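Local coordinates for probable chemoreceptor (Methyl-accepting chemotaxis) transmembrane protein (Rhizobium meliloti, PDB 6D8V) that acts as a chemotactic sensor for quaternary ammonium compounds, which its sensory domain binds, probably passing the signal across the membrane, at residues 69-74 / 168-173; 100-105 / 114-119; 191-196 / 264-269; 231-236 / 244-249. All coordinates share one frame; numbering follows the deposited sequence.

Contact 1 (69-74 / 168-173); sequences FGSWFA and SGVDIS. With PBE (1,1-dimethyl-prolinium), chain C.
Trp72 sets CG between its own backbone N and carbonyl carbon (chi1 46°) and Asp171 sets CG beside its backbone N (chi1 -58°), which brings indole and carboxylate together on one face of an antiparallel strand pair. Indole NE1 donates to Asp171 OD1 at 2.7 Å, on the syn side but lifted from the carboxylate plane; Ser153 OG bonds the same oxygen. One indole face lies against Gly169, whose CA makes a CH-pi contact 3.7 Å from the centroid of the six-membered ring. Over the opposite face comes the bound dimethylprolinium, its CD 3.5 Å from Trp72 NE1. The other carboxylate oxygen, Asp171 OD2, sits 3.0 Å from methyl CF and would probably offset the ligand's ammonium charge. An alanine at Trp72 would probably leave Asp171 OD1 without its indole N-H and open a gap between Gly169 and the ligand. Strand 163-173 runs between strands 70-75 and 149-160, and helix 2-45 packs on the other face, against Ser168 and Val170.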
loop_
_atom_site.group_PDB
_atom_site.type_symbol
_atom_site.label_atom_id
_atom_site.label_comp_id
_atom_site.label_asym_id
_atom_site.label_seq_id
_atom_site.Cartn_x
_atom_site.Cartn_y
_atom_site.Cartn_z
ATOM N N PHE A 69 7.584 1.305 -4.393
ATOM C CA PHE A 69 8.617 2.074 -3.706
ATOM C C PHE A 69 9.735 1.181 -3.196
ATOM O O PHE A 69 10.889 1.618 -3.116
ATOM C CB PHE A 69 8.013 2.856 -2.537
ATOM C CG PHE A 69 8.985 3.792 -1.851
ATOM C CD1 PHE A 69 9.183 5.077 -2.330
ATOM C CD2 PHE A 69 9.675 3.400 -0.704
ATOM C CE1 PHE A 69 10.061 5.942 -1.700
ATOM C CE2 PHE A 69 10.557 4.263 -0.071
ATOM C CZ PHE A 69 10.749 5.532 -0.569
ATOM N N GLY A 70 9.412 -0.057 -2.843
ATOM C CA GLY A 70 10.385 -0.953 -2.247
ATOM C C GLY A 70 9.912 -2.380 -2.279
ATOM O O GLY A 70 8.711 -2.664 -2.389
ATOM N N SER A 71 10.879 -3.293 -2.177
ATOM C CA SER A 71 10.650 -4.730 -2.189
ATOM C C SER A 71 11.420 -5.335 -1.025
ATOM O O SER A 71 12.606 -5.032 -0.845
ATOM C CB SER A 71 11.102 -5.344 -3.524
ATOM O OG SER A 71 10.684 -6.690 -3.666
ATOM N N TRP A 72 10.764 -6.181 -0.234
ATOM C CA TRP A 72 11.387 -6.669 0.987
ATOM C C TRP A 72 11.033 -8.132 1.215
ATOM O O TRP A 72 10.242 -8.737 0.479
ATOM C CB TRP A 72 10.976 -5.810 2.188
ATOM C CG TRP A 72 9.510 -5.539 2.237
ATOM C CD1 TRP A 72 8.850 -4.476 1.679
ATOM C CD2 TRP A 72 8.510 -6.337 2.877
ATOM N NE1 TRP A 72 7.507 -4.564 1.941
ATOM C CE2 TRP A 72 7.272 -5.698 2.674
ATOM C CE3 TRP A 72 8.542 -7.526 3.608
ATOM C CZ2 TRP A 72 6.080 -6.209 3.172
ATOM C CZ3 TRP A 72 7.356 -8.033 4.096
ATOM C CH2 TRP A 72 6.143 -7.375 3.879
ATOM N N PHE A 73 11.648 -8.695 2.254
ATOM C CA PHE A 73 11.340 -10.049 2.705
ATOM C C PHE A 73 11.735 -10.186 4.168
ATOM O O PHE A 73 12.914 -10.044 4.508
ATOM C CB PHE A 73 12.063 -11.095 1.861
ATOM C CG PHE A 73 12.072 -12.458 2.487
ATOM C CD1 PHE A 73 10.902 -13.191 2.584
ATOM C CD2 PHE A 73 13.241 -12.997 3.004
ATOM C CE1 PHE A 73 10.899 -14.441 3.171
ATOM C CE2 PHE A 73 13.244 -14.250 3.592
ATOM C CZ PHE A 73 12.071 -14.972 3.675
ATOM N N ALA A 74 10.759 -10.473 5.025
ATOM C CA ALA A 74 11.009 -10.794 6.424
ATOM C C ALA A 74 10.910 -12.302 6.606
ATOM O O ALA A 74 9.879 -12.905 6.288
ATOM C CB ALA A 74 10.024 -10.077 7.344
ATOM N N SER A 168 7.155 -11.962 2.165
ATOM C CA SER A 168 7.664 -11.002 1.197
ATOM C C SER A 168 6.563 -10.014 0.819
ATOM O O SER A 168 5.370 -10.322 0.875
ATOM C CB SER A 168 8.179 -11.714 -0.056
ATOM O OG SER A 168 8.351 -10.796 -1.124
ATOM N N GLY A 169 6.971 -8.810 0.434
ATOM C CA GLY A 169 5.990 -7.804 0.071
ATOM C C GLY A 169 6.594 -6.667 -0.729
ATOM O O GLY A 169 7.807 -6.578 -0.919
ATOM N N VAL A 170 5.712 -5.776 -1.171
ATOM C CA VAL A 170 6.042 -4.632 -2.009
ATOM C C VAL A 170 5.404 -3.393 -1.387
ATOM O O VAL A 170 4.397 -3.491 -0.676
ATOM C CB VAL A 170 5.534 -4.880 -3.450
ATOM C CG1 VAL A 170 5.604 -3.627 -4.299
ATOM C CG2 VAL A 170 6.322 -6.005 -4.079
ATOM N N ASP A 171 5.980 -2.217 -1.652
ATOM C CA ASP A 171 5.510 -0.990 -1.003
ATOM C C ASP A 171 5.000 0.025 -2.012
ATOM O O ASP A 171 5.533 0.143 -3.116
ATOM C CB ASP A 171 6.603 -0.324 -0.148
ATOM C CG ASP A 171 7.136 -1.241 0.917
ATOM O OD1 ASP A 171 6.397 -2.164 1.346
ATOM O OD2 ASP A 171 8.298 -1.046 1.321
ATOM N N ILE A 172 3.963 0.755 -1.613
ATOM C CA ILE A 172 3.437 1.891 -2.355
ATOM C C ILE A 172 3.539 3.095 -1.436
ATOM O O ILE A 172 2.874 3.143 -0.391
ATOM C CB ILE A 172 1.983 1.675 -2.800
ATOM C CG1 ILE A 172 1.840 0.365 -3.582
ATOM C CG2 ILE A 172 1.514 2.848 -3.637
ATOM C CD1 ILE A 172 0.436 0.116 -4.110
ATOM N N SER A 173 4.386 4.049 -1.805
ATOM C CA SER A 173 4.528 5.252 -1.006
ATOM C C SER A 173 3.259 6.084 -1.098
ATOM O O SER A 173 2.613 6.153 -2.149
ATOM C CB SER A 173 5.730 6.066 -1.475
ATOM O OG SER A 173 5.422 6.820 -2.630
HETATM N N PBE C . 9.405 -2.379 5.247
HETATM C CD PBE C . 8.602 -3.397 5.083
HETATM C CA PBE C . 8.907 -1.814 6.567
HETATM C CB PBE C . 8.711 -3.130 7.422
HETATM C CG PBE C . 8.381 -4.015 6.585
HETATM C CE PBE C . 10.804 -2.851 5.328
HETATM C CF PBE C . 9.233 -1.401 4.155
HETATM C C PBE C . 9.772 -0.868 7.234
HETATM O O PBE C . 9.588 -0.624 8.459
HETATM O OXT PBE C . 10.683 -0.263 6.611
#

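Contact 2 (100-105 / 114-119); sequences TPYWSK and STFKAD. With PBE (1,1-dimethyl-prolinium), chain C.
Ser114 N bonds to Tyr102 O at 2.6 Å across an antiparallel hairpin, and just beyond it the chain leaves strand 111-115 after Thr115 and carries Phe116 past Thr100 and Pro101. The first torsion of Phe116 (chi1 55°) places CG between the backbone N and the carbonyl carbon, and the ring lies between Thr100 and the ligand, with Pro101 and Tyr102 at one stretch of its edge. Thr100 CB comes over one face, 3.9 Å from the ring centroid, in a CH-pi contact. At the rim, Pro101 O lies in the ring plane, 3.3 Å from Phe116 CE1, and Tyr102 CB meets the edge near CD1. The opposite face takes ligand methyl CE, which is 3.4 Å from Phe116 CD1 and sits toward the rim.

Tyr102 receives the same methyl differently: CE stands over the centre of the phenol ring, with Ser104 CB against the other face. Beyond the ring, Tyr102 OH is 3.2 Å from the second methyl, CF. Two aromatic faces turned to methyl CE, with Trp72 also against the ligand, are consistent with an aromatic box, as in other pockets for quaternary ammonium groups. Ser114 CB packs obliquely against Tyr102 CD2 at 3.7 Å. On its other side strand 101-105 pairs with strand 70-75, whose Trp72 and Ala74 touch Phe116, while helix 51-58 packs against Pro101 and Trp103.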
loop_
_atom_site.group_PDB
_atom_site.type_symbol
_atom_site.label_atom_id
_atom_site.label_comp_id
_atom_site.label_asym_id
_atom_site.label_seq_id
_atom_site.Cartn_x
_atom_site.Cartn_y
_atom_site.Cartn_z
ATOM N N THR A 100 16.604 -9.956 6.844
ATOM C CA THR A 100 15.635 -8.909 6.514
ATOM C C THR A 100 16.203 -8.004 5.427
ATOM O O THR A 100 16.619 -6.870 5.688
ATOM C CB THR A 100 15.263 -8.098 7.760
ATOM O OG1 THR A 100 16.452 -7.751 8.482
ATOM C CG2 THR A 100 14.349 -8.901 8.674
ATOM N N PRO A 101 16.232 -8.476 4.186
ATOM C CA PRO A 101 16.669 -7.619 3.078
ATOM C C PRO A 101 15.583 -6.641 2.671
ATOM O O PRO A 101 14.387 -6.928 2.760
ATOM C CB PRO A 101 16.950 -8.613 1.941
ATOM C CG PRO A 101 16.733 -9.987 2.515
ATOM C CD PRO A 101 15.883 -9.829 3.730
ATOM N N TYR A 102 16.014 -5.476 2.189
ATOM C CA TYR A 102 15.053 -4.438 1.821
ATOM C C TYR A 102 15.655 -3.532 0.754
ATOM O O TYR A 102 16.559 -2.745 1.048
ATOM C CB TYR A 102 14.643 -3.634 3.045
ATOM C CG TYR A 102 13.616 -2.566 2.750
ATOM C CD1 TYR A 102 12.704 -2.719 1.713
ATOM C CD2 TYR A 102 13.557 -1.407 3.514
ATOM C CE1 TYR A 102 11.766 -1.743 1.444
ATOM C CE2 TYR A 102 12.624 -0.429 3.250
ATOM C CZ TYR A 102 11.731 -0.598 2.217
ATOM O OH TYR A 102 10.798 0.382 1.958
ATOM N N TRP A 103 15.137 -3.629 -0.465
ATOM C CA TRP A 103 15.435 -2.663 -1.514
ATOM C C TRP A 103 14.394 -1.553 -1.484
ATOM O O TRP A 103 13.192 -1.826 -1.455
ATOM C CB TRP A 103 15.452 -3.332 -2.889
ATOM C CG TRP A 103 16.596 -4.275 -3.104
ATOM C CD1 TRP A 103 16.566 -5.635 -3.013
ATOM C CD2 TRP A 103 17.943 -3.926 -3.452
ATOM N NE1 TRP A 103 17.809 -6.156 -3.284
ATOM C CE2 TRP A 103 18.672 -5.126 -3.554
ATOM C CE3 TRP A 103 18.603 -2.713 -3.683
ATOM C CZ2 TRP A 103 20.025 -5.151 -3.879
ATOM C CZ3 TRP A 103 19.945 -2.740 -4.006
ATOM C CH2 TRP A 103 20.643 -3.951 -4.101
ATOM N N SER A 104 14.859 -0.306 -1.492
ATOM C CA SER A 104 13.980 0.851 -1.396
ATOM C C SER A 104 14.580 1.993 -2.200
ATOM O O SER A 104 15.723 1.927 -2.658
ATOM C CB SER A 104 13.779 1.275 0.060
ATOM O OG SER A 104 15.023 1.611 0.659
ATOM N N LYS A 105 13.799 3.050 -2.367
ATOM C CA LYS A 105 14.301 4.266 -2.981
ATOM C C LYS A 105 14.782 5.237 -1.909
ATOM O O LYS A 105 14.285 5.253 -0.780
ATOM C CB LYS A 105 13.234 4.929 -3.850
ATOM C CG LYS A 105 12.600 3.984 -4.842
ATOM C CD LYS A 105 12.534 4.578 -6.238
ATOM C CE LYS A 105 11.854 3.601 -7.174
ATOM N NZ LYS A 105 10.468 3.304 -6.702
ATOM N N SER A 114 18.542 -1.738 2.306
ATOM C CA SER A 114 18.333 -1.389 3.700
ATOM C C SER A 114 18.176 -2.660 4.537
ATOM O O SER A 114 18.481 -3.769 4.092
ATOM C CB SER A 114 17.120 -0.464 3.824
ATOM O OG SER A 114 17.159 0.549 2.831
ATOM N N THR A 115 17.715 -2.491 5.772
ATOM C CA THR A 115 17.374 -3.612 6.635
ATOM C C THR A 115 16.454 -3.084 7.722
ATOM O O THR A 115 16.519 -1.907 8.083
ATOM C CB THR A 115 18.611 -4.277 7.249
ATOM O OG1 THR A 115 19.469 -4.751 6.204
ATOM C CG2 THR A 115 18.198 -5.452 8.118
ATOM N N PHE A 116 15.589 -3.961 8.225
ATOM C CA PHE A 116 14.522 -3.554 9.126
ATOM C C PHE A 116 14.370 -4.581 10.240
ATOM O O PHE A 116 14.929 -5.680 10.187
ATOM C CB PHE A 116 13.206 -3.374 8.369
ATOM C CG PHE A 116 12.788 -4.585 7.582
ATOM C CD1 PHE A 116 13.367 -4.867 6.354
ATOM C CD2 PHE A 116 11.807 -5.430 8.064
ATOM C CE1 PHE A 116 12.980 -5.981 5.628
ATOM C CE2 PHE A 116 11.414 -6.540 7.345
ATOM C CZ PHE A 116 12.003 -6.819 6.125
ATOM N N LYS A 117 13.600 -4.205 11.259
ATOM C CA LYS A 117 13.358 -5.075 12.399
ATOM C C LYS A 117 12.229 -6.055 12.101
ATOM O O LYS A 117 11.260 -5.731 11.409
ATOM C CB LYS A 117 13.016 -4.261 13.652
ATOM C CG LYS A 117 12.521 -5.127 14.809
ATOM C CD LYS A 117 12.067 -4.318 16.014
ATOM C CE LYS A 117 11.568 -5.247 17.120
ATOM N NZ LYS A 117 11.297 -4.540 18.406
ATOM N N ALA A 118 12.361 -7.263 12.650
ATOM C CA ALA A 118 11.400 -8.338 12.405
ATOM C C ALA A 118 10.250 -8.232 13.404
ATOM O O ALA A 118 10.157 -8.976 14.384
ATOM C CB ALA A 118 12.090 -9.695 12.486
ATOM N N ASP A 119 9.342 -7.290 13.132
ATOM C CA ASP A 119 8.186 -7.046 13.998
ATOM C C ASP A 119 7.043 -7.943 13.532
ATOM O O ASP A 119 6.174 -7.530 12.765
ATOM C CB ASP A 119 7.803 -5.571 13.975
ATOM C CG ASP A 119 6.764 -5.223 15.022
ATOM O OD1 ASP A 119 6.383 -6.126 15.798
ATOM O OD2 ASP A 119 6.331 -4.052 15.076
HETATM N N PBE C . 9.405 -2.379 5.247
HETATM C CD PBE C . 8.602 -3.397 5.083
HETATM C CA PBE C . 8.907 -1.814 6.567
HETATM C CB PBE C . 8.711 -3.130 7.422
HETATM C CG PBE C . 8.381 -4.015 6.585
HETATM C CE PBE C . 10.804 -2.851 5.328
HETATM C CF PBE C . 9.233 -1.401 4.155
HETATM C C PBE C . 9.772 -0.868 7.234
HETATM O O PBE C . 9.588 -0.624 8.459
HETATM O OXT PBE C . 10.683 -0.263 6.611
#

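Contact 3 (191-196 / 264-269); sequences RVYLLS and LVDVPR
Arg191 and Tyr193 pair with Asp266 and Leu264 in antiparallel fashion, at the border of a four-stranded sheet consistent with the second module of a double-Cache sensor; strand 259-268 continues this sheet inward to strand 243-254. Backbone bonds come first. Both hydrogen-bonded pairs are closed in each direction; Asp266 N reaches Arg191 O at 2.7 Å, and Tyr193 N reaches Leu264 O at the same length. Between them Val192 and Val265 form a non-hydrogen-bonded pair whose side chains face helix 2-45, and Val192 CA makes a CA-H...O contact with Leu264 O. Apolar packing belongs to the other face: Leu264 CD1 meets Leu195 CG at 3.9 Å, the two side chains crossing obliquely, and Leu264 CB lies 4.1 Å from Tyr193 CB. The polar contact is at an aromatic edge. The Asp266 carboxylate, salt-bridged to Arg247, is turned 64° from the phenol plane. Its OD2 lies in the plane of the Tyr193 ring, 3.4 Å from CE2.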
loop_
_atom_site.group_PDB
_atom_site.type_symbol
_atom_site.label_atom_id
_atom_site.label_comp_id
_atom_site.label_asym_id
_atom_site.label_seq_id
_atom_site.Cartn_x
_atom_site.Cartn_y
_atom_site.Cartn_z
ATOM N N ARG A 191 -10.916 18.394 -6.495
ATOM C CA ARG A 191 -9.832 17.622 -5.910
ATOM C C ARG A 191 -10.304 16.197 -5.661
ATOM O O ARG A 191 -11.475 15.970 -5.344
ATOM C CB ARG A 191 -9.334 18.282 -4.603
ATOM C CG ARG A 191 -8.881 19.737 -4.773
ATOM C CD ARG A 191 -7.541 19.826 -5.506
ATOM N NE ARG A 191 -7.541 20.858 -6.542
ATOM C CZ ARG A 191 -7.000 22.069 -6.416
ATOM N NH1 ARG A 191 -6.394 22.423 -5.288
ATOM N NH2 ARG A 191 -7.064 22.928 -7.427
ATOM N N VAL A 192 -9.407 15.237 -5.830
ATOM C CA VAL A 192 -9.724 13.857 -5.496
ATOM C C VAL A 192 -8.741 13.405 -4.424
ATOM O O VAL A 192 -7.554 13.747 -4.444
ATOM C CB VAL A 192 -9.718 12.903 -6.726
ATOM C CG1 VAL A 192 -10.193 13.633 -7.988
ATOM C CG2 VAL A 192 -8.360 12.230 -6.935
ATOM N N TYR A 193 -9.259 12.651 -3.462
ATOM C CA TYR A 193 -8.481 12.128 -2.354
ATOM C C TYR A 193 -8.771 10.635 -2.251
ATOM O O TYR A 193 -9.449 10.058 -3.104
ATOM C CB TYR A 193 -8.796 12.900 -1.068
ATOM C CG TYR A 193 -8.467 14.366 -1.208
ATOM C CD1 TYR A 193 -7.155 14.780 -1.377
ATOM C CD2 TYR A 193 -9.464 15.335 -1.209
ATOM C CE1 TYR A 193 -6.840 16.111 -1.521
ATOM C CE2 TYR A 193 -9.149 16.681 -1.352
ATOM C CZ TYR A 193 -7.832 17.062 -1.511
ATOM O OH TYR A 193 -7.486 18.396 -1.652
ATOM N N LEU A 194 -8.251 9.997 -1.208
ATOM C CA LEU A 194 -8.294 8.543 -1.119
ATOM C C LEU A 194 -8.206 8.109 0.337
ATOM O O LEU A 194 -7.290 8.531 1.054
ATOM C CB LEU A 194 -7.148 7.931 -1.924
ATOM C CG LEU A 194 -7.200 6.424 -2.176
ATOM C CD1 LEU A 194 -8.310 6.081 -3.172
ATOM C CD2 LEU A 194 -5.847 5.959 -2.680
ATOM N N LEU A 195 -9.156 7.271 0.760
ATOM C CA LEU A 195 -9.217 6.727 2.111
ATOM C C LEU A 195 -8.900 5.239 2.091
ATOM O O LEU A 195 -9.122 4.550 1.092
ATOM C CB LEU A 195 -10.596 6.947 2.748
ATOM C CG LEU A 195 -10.933 8.379 3.152
ATOM C CD1 LEU A 195 -12.184 8.445 4.014
ATOM C CD2 LEU A 195 -9.745 8.981 3.877
ATOM N N SER A 196 -8.386 4.745 3.217
ATOM C CA SER A 196 -7.962 3.355 3.320
ATOM C C SER A 196 -9.130 2.450 3.708
ATOM O O SER A 196 -10.288 2.870 3.784
ATOM C CB SER A 196 -6.833 3.210 4.335
ATOM O OG SER A 196 -7.345 3.237 5.660
ATOM N N LEU A 264 -12.382 9.765 -2.766
ATOM C CA LEU A 264 -13.132 10.958 -2.417
ATOM C C LEU A 264 -12.956 11.943 -3.553
ATOM O O LEU A 264 -11.828 12.220 -3.976
ATOM C CB LEU A 264 -12.639 11.587 -1.112
ATOM C CG LEU A 264 -12.502 10.718 0.129
ATOM C CD1 LEU A 264 -12.042 11.594 1.280
ATOM C CD2 LEU A 264 -13.818 10.035 0.455
ATOM N N VAL A 265 -14.059 12.474 -4.041
ATOM C CA VAL A 265 -14.029 13.424 -5.137
ATOM C C VAL A 265 -14.767 14.662 -4.657
ATOM O O VAL A 265 -15.941 14.586 -4.270
ATOM C CB VAL A 265 -14.634 12.827 -6.422
ATOM C CG1 VAL A 265 -15.840 11.961 -6.074
ATOM C CG2 VAL A 265 -14.971 13.920 -7.425
ATOM N N ASP A 266 -14.060 15.784 -4.627
ATOM C CA ASP A 266 -14.583 17.028 -4.093
ATOM C C ASP A 266 -14.957 17.928 -5.258
ATOM O O ASP A 266 -14.117 18.215 -6.119
ATOM C CB ASP A 266 -13.552 17.700 -3.185
ATOM C CG ASP A 266 -13.384 16.981 -1.841
ATOM O OD1 ASP A 266 -14.198 16.085 -1.531
ATOM O OD2 ASP A 266 -12.445 17.313 -1.086
ATOM N N VAL A 267 -16.218 18.347 -5.291
ATOM C CA VAL A 267 -16.736 19.183 -6.366
ATOM C C VAL A 267 -17.245 20.481 -5.751
ATOM O O VAL A 267 -18.135 20.453 -4.900
ATOM C CB VAL A 267 -17.851 18.483 -7.162
ATOM C CG1 VAL A 267 -18.200 19.281 -8.410
ATOM C CG2 VAL A 267 -17.419 17.061 -7.539
ATOM N N PRO A 268 -16.686 21.632 -6.117
ATOM C CA PRO A 268 -17.160 22.900 -5.554
ATOM C C PRO A 268 -18.429 23.397 -6.233
ATOM O O PRO A 268 -18.683 23.147 -7.415
ATOM C CB PRO A 268 -15.988 23.853 -5.817
ATOM C CG PRO A 268 -15.318 23.289 -7.034
ATOM C CD PRO A 268 -15.526 21.806 -7.008
ATOM N N ARG A 269 -19.232 24.107 -5.446
ATOM C CA ARG A 269 -20.469 24.726 -5.916
ATOM C C ARG A 269 -20.211 25.875 -6.887
ATOM O O ARG A 269 -20.819 26.942 -6.769
ATOM C CB ARG A 269 -21.274 25.235 -4.724
ATOM C CG ARG A 269 -21.370 24.226 -3.606
ATOM C CD ARG A 269 -22.271 23.080 -4.008
ATOM N NE ARG A 269 -23.572 23.189 -3.363
ATOM C CZ ARG A 269 -23.924 22.497 -2.285
ATOM N NH1 ARG A 269 -25.128 22.658 -1.747
ATOM N NH2 ARG A 269 -23.072 21.633 -1.747
#

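Contact 4 (231-236 / 244-249); sequences PRMIEN and PFDRVV
Arg232 and Ile234 face Val249 and Arg247 in the beta hairpin of strands 232-239 and 243-254, and each of these two pairs satisfies its backbone N-H and C=O groups mutually. Arg247 O takes Ile234 N at 2.6 Å, and Arg232 O takes Val249 N at 2.9 Å. Where the first strand turns a corner, a side chain replaces the backbone acceptor: Asn236 N donates to Asp246 OD1 at 3.1 Å, nearly along the C-O axis of that oxygen. The same OD1 is salt-bridged to Arg269 NH2, so one oxygen serves two donors. An alanine at Asp246 would probably leave both Asn236 N and the Arg269 guanidinium without this mate. With CG anti to the backbone N (chi1 -178°), Arg247 lies side by side with Ile234, its CG 4.0 Å from Ile234 CD1; farther out, its NH1 is salt-bridged to Asp266 and its NH2 bonded to Tyr239 OH. On the face toward helix 2-45, Met233 CG packs on Val248 CG2 at 3.4 Å, and the extended methionine chain ends with CE 3.7 Å from Asp246 CB.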
loop_
_atom_site.group_PDB
_atom_site.type_symbol
_atom_site.label_atom_id
_atom_site.label_comp_id
_atom_site.label_asym_id
_atom_site.label_seq_id
_atom_site.Cartn_x
_atom_site.Cartn_y
_atom_site.Cartn_z
ATOM N N PRO A 231 -21.717 3.973 -3.045
ATOM C CA PRO A 231 -21.291 5.369 -2.923
ATOM C C PRO A 231 -22.200 6.169 -2.012
ATOM O O PRO A 231 -23.395 5.897 -1.888
ATOM C CB PRO A 231 -21.365 5.880 -4.367
ATOM C CG PRO A 231 -21.194 4.634 -5.197
ATOM C CD PRO A 231 -21.946 3.589 -4.443
ATOM N N ARG A 232 -21.610 7.163 -1.356
ATOM C CA ARG A 232 -22.353 8.163 -0.608
ATOM C C ARG A 232 -21.902 9.552 -1.053
ATOM O O ARG A 232 -20.858 9.712 -1.697
ATOM C CB ARG A 232 -22.166 7.989 0.909
ATOM C CG ARG A 232 -22.729 6.686 1.455
ATOM C CD ARG A 232 -24.250 6.597 1.263
ATOM N NE ARG A 232 -24.673 5.259 0.845
ATOM C CZ ARG A 232 -24.691 4.194 1.641
ATOM N NH1 ARG A 232 -25.086 3.022 1.168
ATOM N NH2 ARG A 232 -24.303 4.300 2.906
ATOM N N MET A 233 -22.716 10.557 -0.721
ATOM C CA MET A 233 -22.387 11.948 -0.999
ATOM C C MET A 233 -22.626 12.775 0.251
ATOM O O MET A 233 -23.736 12.791 0.788
ATOM C CB MET A 233 -23.208 12.506 -2.160
ATOM C CG MET A 233 -22.644 13.796 -2.758
ATOM S SD MET A 233 -23.877 14.633 -3.774
ATOM C CE MET A 233 -22.850 15.584 -4.893
ATOM N N ILE A 234 -21.580 13.452 0.705
ATOM C CA ILE A 234 -21.666 14.406 1.800
ATOM C C ILE A 234 -21.978 15.767 1.195
ATOM O O ILE A 234 -21.215 16.270 0.361
ATOM C CB ILE A 234 -20.357 14.429 2.600
ATOM C CG1 ILE A 234 -19.899 12.988 2.838
ATOM C CG2 ILE A 234 -20.546 15.142 3.920
ATOM C CD1 ILE A 234 -18.558 12.853 3.501
ATOM N N GLU A 235 -23.114 16.347 1.582
ATOM C CA GLU A 235 -23.594 17.565 0.949
ATOM C C GLU A 235 -23.186 18.794 1.745
ATOM O O GLU A 235 -23.286 18.820 2.974
ATOM C CB GLU A 235 -25.114 17.534 0.790
ATOM C CG GLU A 235 -25.627 16.510 -0.204
ATOM C CD GLU A 235 -27.132 16.588 -0.402
ATOM O OE1 GLU A 235 -27.841 17.023 0.532
ATOM O OE2 GLU A 235 -27.599 16.219 -1.499
ATOM N N ASN A 236 -22.697 19.775 1.028
ATOM C CA ASN A 236 -22.358 21.017 1.625
ATOM C C ASN A 236 -21.447 21.017 2.796
ATOM O O ASN A 236 -21.906 21.100 3.911
ATOM C CB ASN A 236 -23.552 21.874 1.912
ATOM C CG ASN A 236 -23.291 23.288 1.548
ATOM O OD1 ASN A 236 -22.161 23.708 1.463
ATOM N ND2 ASN A 236 -24.318 24.012 1.285
ATOM N N PRO A 244 -17.778 26.383 -0.974
ATOM C CA PRO A 244 -18.166 25.136 -0.340
ATOM C C PRO A 244 -18.433 24.152 -1.420
ATOM O O PRO A 244 -18.595 24.508 -2.564
ATOM C CB PRO A 244 -19.417 25.506 0.431
ATOM C CG PRO A 244 -19.910 26.776 -0.159
ATOM C CD PRO A 244 -19.108 27.027 -1.379
ATOM N N PHE A 245 -18.403 22.894 -1.062
ATOM C CA PHE A 245 -18.418 21.862 -2.052
ATOM C C PHE A 245 -19.034 20.631 -1.515
ATOM O O PHE A 245 -19.417 20.559 -0.369
ATOM C CB PHE A 245 -17.024 21.564 -2.556
ATOM C CG PHE A 245 -16.049 21.219 -1.489
ATOM C CD1 PHE A 245 -14.749 21.538 -1.641
ATOM C CD2 PHE A 245 -16.431 20.565 -0.367
ATOM C CE1 PHE A 245 -13.852 21.226 -0.666
ATOM C CE2 PHE A 245 -15.555 20.233 0.594
ATOM C CZ PHE A 245 -14.269 20.568 0.456
ATOM N N ASP A 246 -19.136 19.664 -2.394
ATOM C CA ASP A 246 -19.687 18.368 -2.033
ATOM C C ASP A 246 -18.574 17.326 -2.005
ATOM O O ASP A 246 -17.627 17.383 -2.794
ATOM C CB ASP A 246 -20.766 17.933 -3.032
ATOM C CG ASP A 246 -21.947 18.880 -3.076
ATOM O OD1 ASP A 246 -22.588 19.088 -2.023
ATOM O OD2 ASP A 246 -22.235 19.417 -4.167
ATOM N N ARG A 247 -18.700 16.360 -1.099
ATOM C CA ARG A 247 -17.747 15.260 -0.985
ATOM C C ARG A 247 -18.463 13.978 -1.377
ATOM O O ARG A 247 -19.394 13.551 -0.690
ATOM C CB ARG A 247 -17.182 15.156 0.430
ATOM C CG ARG A 247 -16.142 14.061 0.606
ATOM C CD ARG A 247 -14.734 14.621 0.745
ATOM N NE ARG A 247 -14.476 15.149 2.088
ATOM C CZ ARG A 247 -13.522 16.025 2.377
ATOM N NH1 ARG A 247 -12.731 16.486 1.418
ATOM N NH2 ARG A 247 -13.367 16.444 3.621
ATOM N N VAL A 248 -18.042 13.371 -2.482
ATOM C CA VAL A 248 -18.554 12.073 -2.899
ATOM C C VAL A 248 -17.540 11.009 -2.507
ATOM O O VAL A 248 -16.344 11.139 -2.802
ATOM C CB VAL A 248 -18.834 12.035 -4.412
ATOM C CG1 VAL A 248 -19.178 10.627 -4.835
ATOM C CG2 VAL A 248 -19.964 12.973 -4.763
ATOM N N VAL A 249 -18.013 9.958 -1.846
ATOM C CA VAL A 249 -17.171 8.844 -1.433
ATOM C C VAL A 249 -17.513 7.639 -2.297
ATOM O O VAL A 249 -18.689 7.353 -2.549
ATOM C CB VAL A 249 -17.346 8.537 0.067
ATOM C CG1 VAL A 249 -17.394 9.828 0.856
ATOM C CG2 VAL A 249 -18.604 7.747 0.298
#

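Contacts 1 and 2 supply four of the ten residues that line the ligand pocket, Trp72, Asp171, Tyr102 and Phe116; contacts 3 and 4 belong to a separate four-stranded sheet, probably that of a second Cache-like module. The first two have centres about 9 Å apart and share a sheet: Ser71 N lies 2.8 Å from Trp103 O, and Asp171 OD2 is 2.9 Å from Tyr102 OH. Both touch the same dimethylprolinium, to which Glu143 N and Gly144 N are hydrogen-bonded. Contacts 3 and 4, with centres about 8 Å apart, are joined by two salt bridges, Arg269-Asp246 and Asp266-Arg247. In each pair the second contact is nested within the loop closed by the first. Contacts 1 and 3 stay about 8 Å apart at their nearest atoms.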